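STING-associated CdnE c-di-GMP synthase (Flavobacteriaceae, PDB 6WT8) probably joins two GTP molecules into the cyclic dinucleotide c-di-GMP, a signal read by a STING receptor in bacterial CBASS defence. Local coordinates at residues 174-179 with 184-189; 75-80 with 105-110; 67-72 with 193-198. One frame throughout, in Å; residues are numbered along the deposited sequence.

Contact 1 of 3, residues 174-179 with 184-189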
# COMPACT_ATOMS: atom_id res chain seq x y z
N LYS A 174 26.85 -9.74 5.02
CA LYS A 174 27.15 -10.52 6.22
C LYS A 174 25.93 -11.24 6.78
O LYS A 174 26.03 -12.39 7.22
CB LYS A 174 27.76 -9.60 7.29
CG LYS A 174 28.08 -10.29 8.57
CD LYS A 174 28.41 -9.27 9.67
CE LYS A 174 28.85 -9.96 10.95
NZ LYS A 174 30.27 -10.41 10.86
N THR A 175 24.78 -10.56 6.86
CA THR A 175 23.61 -11.12 7.54
C THR A 175 22.47 -11.21 6.54
O THR A 175 22.00 -10.18 6.04
CB THR A 175 23.20 -10.25 8.71
OG1 THR A 175 24.32 -10.13 9.59
CG2 THR A 175 22.03 -10.86 9.48
N VAL A 176 22.08 -12.44 6.21
CA VAL A 176 21.01 -12.76 5.26
C VAL A 176 20.23 -13.94 5.83
O VAL A 176 20.83 -14.99 6.12
CB VAL A 176 21.56 -13.14 3.88
CG1 VAL A 176 20.43 -13.54 2.91
CG2 VAL A 176 22.33 -12.04 3.31
N ASP A 177 18.92 -13.78 6.00
CA ASP A 177 18.02 -14.86 6.42
C ASP A 177 17.46 -15.53 5.19
O ASP A 177 16.72 -14.91 4.41
CB ASP A 177 16.88 -14.32 7.30
CG ASP A 177 16.01 -15.43 7.87
OD1 ASP A 177 16.21 -16.62 7.54
OD2 ASP A 177 15.11 -15.10 8.67
N ILE A 178 17.86 -16.78 4.97
CA ILE A 178 17.42 -17.55 3.83
C ILE A 178 16.37 -18.58 4.22
O ILE A 178 15.95 -19.38 3.36
CB ILE A 178 18.58 -18.24 3.10
CG1 ILE A 178 19.18 -19.31 4.01
CG2 ILE A 178 19.59 -17.24 2.59
CD1 ILE A 178 20.01 -20.39 3.29
N GLU A 179 15.89 -18.55 5.46
CA GLU A 179 14.97 -19.59 5.92
C GLU A 179 13.49 -19.25 5.79
O GLU A 179 12.65 -20.12 6.06
CB GLU A 179 15.28 -19.96 7.39
CG GLU A 179 16.65 -20.62 7.52
CD GLU A 179 16.81 -21.81 6.58
OE1 GLU A 179 15.81 -22.55 6.38
OE2 GLU A 179 17.91 -22.03 6.03
N ILE A 184 13.67 -13.58 0.95
CA ILE A 184 15.01 -13.56 1.53
C ILE A 184 15.20 -12.22 2.24
O ILE A 184 14.92 -11.18 1.66
CB ILE A 184 16.07 -13.73 0.42
CG1 ILE A 184 15.92 -15.09 -0.29
CG2 ILE A 184 17.51 -13.65 1.04
CD1 ILE A 184 16.65 -15.08 -1.67
N TYR A 185 15.69 -12.22 3.48
CA TYR A 185 15.79 -10.98 4.24
C TYR A 185 17.26 -10.56 4.29
O TYR A 185 18.10 -11.32 4.78
CB TYR A 185 15.25 -11.16 5.66
CG TYR A 185 14.74 -9.90 6.34
CD1 TYR A 185 14.08 -8.91 5.62
CD2 TYR A 185 14.88 -9.72 7.71
CE1 TYR A 185 13.57 -7.75 6.24
CE2 TYR A 185 14.39 -8.58 8.35
CZ TYR A 185 13.74 -7.60 7.62
OH TYR A 185 13.24 -6.46 8.25
N VAL A 186 17.58 -9.39 3.75
CA VAL A 186 18.96 -8.93 3.59
C VAL A 186 19.21 -7.75 4.50
O VAL A 186 18.47 -6.77 4.45
CB VAL A 186 19.24 -8.52 2.14
CG1 VAL A 186 20.69 -8.11 2.00
CG2 VAL A 186 18.86 -9.69 1.23
N LYS A 187 20.30 -7.80 5.27
CA LYS A 187 20.71 -6.62 6.04
C LYS A 187 21.71 -5.86 5.19
O LYS A 187 22.89 -6.24 5.09
CB LYS A 187 21.28 -7.05 7.39
CG LYS A 187 20.20 -7.60 8.31
CD LYS A 187 20.74 -7.73 9.74
CE LYS A 187 21.05 -6.38 10.35
NZ LYS A 187 19.76 -5.69 10.70
N VAL A 188 21.25 -4.77 4.56
CA VAL A 188 22.14 -3.89 3.80
C VAL A 188 22.88 -2.99 4.78
O VAL A 188 22.30 -2.54 5.76
CB VAL A 188 21.32 -3.12 2.76
CG1 VAL A 188 22.21 -2.23 1.86
CG2 VAL A 188 20.48 -4.06 1.91
N THR A 189 24.16 -2.72 4.54
CA THR A 189 24.90 -1.95 5.54
C THR A 189 25.10 -0.50 5.19
O THR A 189 25.32 0.30 6.10
CB THR A 189 26.28 -2.57 5.83
OG1 THR A 189 27.02 -2.65 4.60
CG2 THR A 189 26.11 -3.92 6.50
O HOH W 1 24.77 -7.62 6.45
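Val176 and Val186 face each other as a non-hydrogen-bonded pair in an antiparallel beta hairpin, flanked by the hydrogen-bonded pair Asp177 and Tyr185. In that second pair the backbones exchange two bonds, Asp177 N to Tyr185 O at 2.9 Å and Tyr185 N to Asp177 O at 3.0 Å. Farther along, Lys187 N donates to Thr175 O at 3.0 Å. The return bond of this pair is replaced by a water, which accepts from Thr175 N and donates to Lys187 O at 2.7 Å, so the strands remain linked where they begin to part.

The two sides of the hairpin differ in character. On the side of the valines, Val176 CG1 meets Ile184 CG2 at 3.5 Å, a tight methyl pair between side chains crossing at a slant; both methyls stand anti to their own backbone N, which brings them together over the face that carries Val176 and Val186. Ile178 adds a looser touch through its CG2. Helix 154-172 covers Ile184 through Arg162, Ser165 and Glu166. On the side of Asp177 and Tyr185, the CB atoms of these two lie 3.9 Å apart, while the ring of Tyr185 leads off toward Asp194 and Asp196 on strand 192-204.

Thr175 and Lys187 run alongside each other in the same direction, Thr175 CG2 pressed to Lys187 CD at 3.4 Å. The lysine then bends at chi3 (66°) and chi4 (73°), carrying NZ to a salt bridge with Asp194. Where the strand turns away, Asp177 closes an Asx turn: OD1 accepts from Glu179 N at 2.9 Å, on its anti side and tilted 34° out of the carboxylate plane.

Contact 2 of 3, residues 75-80 with 105-110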
# COMPACT_ATOMS: atom_id res chain seq x y z
N ALA A 75 21.21 -4.37 -7.81
CA ALA A 75 22.38 -4.41 -8.70
C ALA A 75 23.08 -5.77 -8.61
O ALA A 75 23.51 -6.33 -9.62
CB ALA A 75 23.37 -3.30 -8.34
N HIS A 76 23.17 -6.33 -7.40
CA HIS A 76 23.79 -7.66 -7.26
C HIS A 76 22.96 -8.74 -7.94
O HIS A 76 23.49 -9.62 -8.64
CB HIS A 76 23.97 -7.99 -5.78
CG HIS A 76 25.00 -7.15 -5.10
ND1 HIS A 76 26.35 -7.27 -5.38
CD2 HIS A 76 24.89 -6.14 -4.20
CE1 HIS A 76 27.02 -6.37 -4.67
NE2 HIS A 76 26.16 -5.66 -3.96
N LEU A 77 21.63 -8.73 -7.71
CA LEU A 77 20.80 -9.75 -8.31
C LEU A 77 20.75 -9.59 -9.82
O LEU A 77 20.69 -10.58 -10.54
CB LEU A 77 19.39 -9.64 -7.72
CG LEU A 77 19.27 -9.79 -6.22
CD1 LEU A 77 17.83 -9.53 -5.83
CD2 LEU A 77 19.56 -11.28 -5.89
N LYS A 78 20.82 -8.35 -10.32
CA LYS A 78 20.76 -8.11 -11.77
C LYS A 78 22.04 -8.59 -12.45
O LYS A 78 21.98 -9.22 -13.50
CB LYS A 78 20.52 -6.63 -12.06
CG LYS A 78 20.43 -6.33 -13.52
CD LYS A 78 20.06 -4.84 -13.77
CE LYS A 78 18.63 -4.63 -13.60
NZ LYS A 78 18.23 -3.34 -14.36
N LYS A 79 23.19 -8.34 -11.80
CA LYS A 79 24.43 -8.87 -12.37
C LYS A 79 24.40 -10.41 -12.41
O LYS A 79 24.87 -11.01 -13.38
CB LYS A 79 25.61 -8.36 -11.54
CG LYS A 79 26.98 -8.66 -12.26
CD LYS A 79 28.14 -8.08 -11.45
CE LYS A 79 29.48 -8.27 -12.20
NZ LYS A 79 29.76 -9.72 -12.30
N SER A 80 23.83 -11.04 -11.38
CA SER A 80 23.78 -12.50 -11.28
C SER A 80 22.83 -13.12 -12.30
O SER A 80 23.20 -14.12 -12.94
CB SER A 80 23.38 -12.87 -9.84
OG SER A 80 22.98 -14.22 -9.75
N VAL A 105 10.57 -0.64 1.54
CA VAL A 105 10.13 -1.24 0.26
C VAL A 105 10.59 -2.70 0.23
O VAL A 105 11.66 -3.04 0.74
CB VAL A 105 10.66 -0.52 -1.00
CG1 VAL A 105 10.16 0.95 -1.09
CG2 VAL A 105 12.20 -0.52 -1.08
N ASP A 106 9.78 -3.56 -0.39
CA ASP A 106 10.28 -4.90 -0.75
C ASP A 106 10.80 -4.87 -2.18
O ASP A 106 10.19 -4.23 -3.07
CB ASP A 106 9.17 -5.97 -0.76
CG ASP A 106 8.53 -6.24 0.55
OD1 ASP A 106 9.12 -6.03 1.61
OD2 ASP A 106 7.38 -6.76 0.52
N LEU A 107 11.88 -5.60 -2.43
CA LEU A 107 12.33 -5.80 -3.81
C LEU A 107 11.65 -7.04 -4.38
O LEU A 107 11.62 -8.10 -3.73
CB LEU A 107 13.85 -5.99 -3.82
CG LEU A 107 14.47 -6.23 -5.23
CD1 LEU A 107 15.90 -5.75 -5.22
CD2 LEU A 107 14.46 -7.74 -5.60
N VAL A 108 11.06 -6.92 -5.58
CA VAL A 108 10.40 -8.05 -6.23
C VAL A 108 11.18 -8.39 -7.48
O VAL A 108 11.40 -7.52 -8.34
CB VAL A 108 8.94 -7.70 -6.58
CG1 VAL A 108 8.21 -8.97 -7.02
CG2 VAL A 108 8.23 -7.14 -5.38
N GLN A 109 11.57 -9.65 -7.63
CA GLN A 109 12.18 -10.11 -8.88
C GLN A 109 11.23 -11.11 -9.52
O GLN A 109 10.72 -12.00 -8.84
CB GLN A 109 13.57 -10.65 -8.66
CG GLN A 109 13.62 -11.88 -7.78
CD GLN A 109 15.05 -12.33 -7.53
OE1 GLN A 109 16.02 -11.91 -8.21
NE2 GLN A 109 15.19 -13.22 -6.57
N ILE A 110 10.87 -10.88 -10.78
CA ILE A 110 9.77 -11.58 -11.43
C ILE A 110 10.34 -12.26 -12.66
O ILE A 110 10.85 -11.59 -13.57
CB ILE A 110 8.66 -10.57 -11.81
CG1 ILE A 110 8.29 -9.69 -10.61
CG2 ILE A 110 7.47 -11.35 -12.29
CD1 ILE A 110 7.51 -8.38 -11.00
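The flat amide of Gln109 is roofed on one face by Leu77: the leucine CD1 stands almost directly above OE1, 3.8 Å away, and Leu77 CB comes to the same side of the plane, at 4.1 Å from OE1 but on a lower slant. The leucine thus covers the oxygen end of the group, and its side chain crosses the glutamine at about a right angle. The polar atoms are engaged by other residues. OE1 accepts from His81 NE2, just beyond the helical segment, and NE2 donates to both Ser165 OG on helix 154-172 and Thr199 OG1 on strand 192-204.

In Gln109, CG sits between the backbone N and the carbonyl carbon (chi1 63°), and the chain runs out extended from there, which carries the amide toward Leu77. Two residues earlier on the strand, Leu107 also points at helix 60-81. Its CD2 meets Leu77 CD1 tip to tip at 3.8 Å, so a single leucine methyl serves both strand residues at once. Phe87 and Val197 also touch Leu77 and Gln109, which makes the site part of the core between helix 60-81 and the central sheet.

Between 75-80 and 105-110 the contact is van der Waals packing in a buried site; the polar tie of this helix to the strand comes one residue on, from His81 to Gln109 OE1. It illustrates how a buried amide can sit beside leucines in a core: three hydrogen bonds engage its oxygen and nitrogen, which leaves its face available for plain van der Waals contact.

Contact 3 of 3, residues 67-72 with 193-198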
# COMPACT_ATOMS: atom_id res chain seq x y z
N LYS A 67 14.85 2.88 -0.28
CA LYS A 67 14.86 2.66 -1.72
C LYS A 67 16.29 2.53 -2.24
O LYS A 67 16.55 1.73 -3.16
CB LYS A 67 14.14 3.83 -2.43
CG LYS A 67 12.61 3.90 -2.16
CD LYS A 67 12.01 5.17 -2.77
CE LYS A 67 10.54 5.27 -2.38
NZ LYS A 67 10.04 6.60 -2.95
N VAL A 68 17.22 3.30 -1.67
CA VAL A 68 18.63 3.17 -2.06
C VAL A 68 19.16 1.79 -1.69
O VAL A 68 19.84 1.13 -2.50
CB VAL A 68 19.48 4.26 -1.39
CG1 VAL A 68 21.01 3.97 -1.59
CG2 VAL A 68 19.13 5.62 -1.95
N ALA A 69 18.84 1.32 -0.47
CA ALA A 69 19.28 -0.01 -0.06
C ALA A 69 18.74 -1.07 -1.02
O ALA A 69 19.47 -1.98 -1.43
CB ALA A 69 18.84 -0.33 1.38
N ALA A 70 17.46 -0.98 -1.37
CA ALA A 70 16.90 -1.97 -2.30
C ALA A 70 17.54 -1.85 -3.69
O ALA A 70 17.78 -2.88 -4.35
CB ALA A 70 15.38 -1.78 -2.41
N ASN A 71 17.89 -0.63 -4.11
CA ASN A 71 18.62 -0.50 -5.39
C ASN A 71 19.98 -1.20 -5.35
O ASN A 71 20.42 -1.79 -6.35
CB ASN A 71 18.84 0.97 -5.75
CG ASN A 71 17.55 1.68 -6.18
OD1 ASN A 71 16.55 1.06 -6.49
ND2 ASN A 71 17.59 3.02 -6.21
N LYS A 72 20.69 -1.10 -4.22
CA LYS A 72 21.98 -1.78 -4.09
C LYS A 72 21.81 -3.29 -4.18
O LYS A 72 22.60 -3.97 -4.86
CB LYS A 72 22.68 -1.40 -2.78
CG LYS A 72 23.05 0.06 -2.81
CD LYS A 72 23.92 0.42 -1.65
CE LYS A 72 24.39 1.88 -1.81
NZ LYS A 72 25.46 2.23 -0.79
N ARG A 193 19.68 -0.73 6.18
CA ARG A 193 18.26 -1.06 6.05
C ARG A 193 18.12 -2.55 5.82
O ARG A 193 19.00 -3.15 5.22
CB ARG A 193 17.55 -0.36 4.89
CG ARG A 193 17.66 1.20 4.89
CD ARG A 193 16.90 1.87 6.04
NE ARG A 193 15.44 1.68 5.95
CZ ARG A 193 14.54 2.27 6.73
NH1 ARG A 193 14.89 3.21 7.58
NH2 ARG A 193 13.28 1.90 6.60
N ASP A 194 16.99 -3.13 6.27
CA ASP A 194 16.72 -4.55 6.04
C ASP A 194 15.70 -4.68 4.92
O ASP A 194 14.58 -4.15 5.02
CB ASP A 194 16.22 -5.23 7.30
CG ASP A 194 17.17 -5.05 8.47
OD1 ASP A 194 18.40 -5.11 8.27
OD2 ASP A 194 16.69 -4.79 9.59
N ILE A 195 16.07 -5.37 3.84
CA ILE A 195 15.23 -5.45 2.66
C ILE A 195 14.79 -6.89 2.43
O ILE A 195 15.63 -7.79 2.39
CB ILE A 195 15.99 -4.94 1.43
CG1 ILE A 195 16.47 -3.49 1.64
CG2 ILE A 195 15.17 -5.07 0.16
CD1 ILE A 195 15.35 -2.46 1.88
N ASP A 196 13.48 -7.10 2.24
CA ASP A 196 12.98 -8.41 1.82
C ASP A 196 13.01 -8.52 0.30
O ASP A 196 12.61 -7.60 -0.40
CB ASP A 196 11.55 -8.64 2.29
CG ASP A 196 11.45 -9.19 3.69
OD1 ASP A 196 11.93 -10.33 3.97
OD2 ASP A 196 10.89 -8.46 4.53
N VAL A 197 13.49 -9.67 -0.20
CA VAL A 197 13.59 -9.98 -1.62
C VAL A 197 12.57 -11.06 -1.93
O VAL A 197 12.67 -12.17 -1.40
CB VAL A 197 15.02 -10.45 -1.97
CG1 VAL A 197 15.09 -10.96 -3.36
CG2 VAL A 197 16.02 -9.31 -1.74
N VAL A 198 11.59 -10.72 -2.76
CA VAL A 198 10.48 -11.59 -3.15
C VAL A 198 10.74 -12.09 -4.56
O VAL A 198 11.15 -11.31 -5.42
CB VAL A 198 9.19 -10.76 -3.07
CG1 VAL A 198 7.98 -11.58 -3.42
CG2 VAL A 198 9.07 -10.21 -1.63
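Ile195 points from its strand toward helix 60-81 and sets its branches against Ala69 and Ala70, in a helix-on-sheet packing consistent with the nucleotidyltransferase core of the CD-NTase family. CG1, 4.0 Å from Ala69 CB, and CD1 lie against both that methyl and the backbone N of Ala70. The CG2 methyl turns to the side chain of the second alanine, 4.2 Å from Ala70 CB. Behind this arrangement is chi1 (-58°), which sets CG1 beside the backbone N and CG2 anti to it. Replacing the isoleucine by an alanine here would probably open a gap beneath both helix residues, leaving Ala69 and Ala70 without the branches that now cover them.

The small helix side chains allow a close approach: the axes of helix 67-72 and strand 193-198 come within 8.3 Å and cross at -57°. Beside Ile195, Val188 of the neighbouring strand also touches Ala69.

Arg193 sets out toward the helix as well, but against segment 67-72 only CB and CG take part; the side chain also touches Tyr62, Asn65 and Ser66 of the same helix. Bends at chi2 and chi3 turn the guanidinium away to a salt bridge from NE to Asp104 and a hydrogen bond from NH2 to Lys101 O. At its root, Arg193 CB lies 3.7 Å from Ala69 CB.

How the contacts relate
The three contacts belong to one mixed sheet and the helix packed on it. Contacts 2 and 3 both use helix 60-81, and their centres lie about 8 Å apart; the centre of contact 1 lies about 10 Å from that of contact 3 and about 13 Å from that of contact 2, which it does not touch. Strand 192-204 is the common neighbour, parallel to strand 106-112 and antiparallel to strand 184-189. Along the chain, contact 3 has the widest span, and within it contact 2 closes before the hairpin of contact 1 opens. Residues far apart in sequence thus converge on one compact layer, consistent with the nucleotidyltransferase core expected of a cyclic dinucleotide synthase.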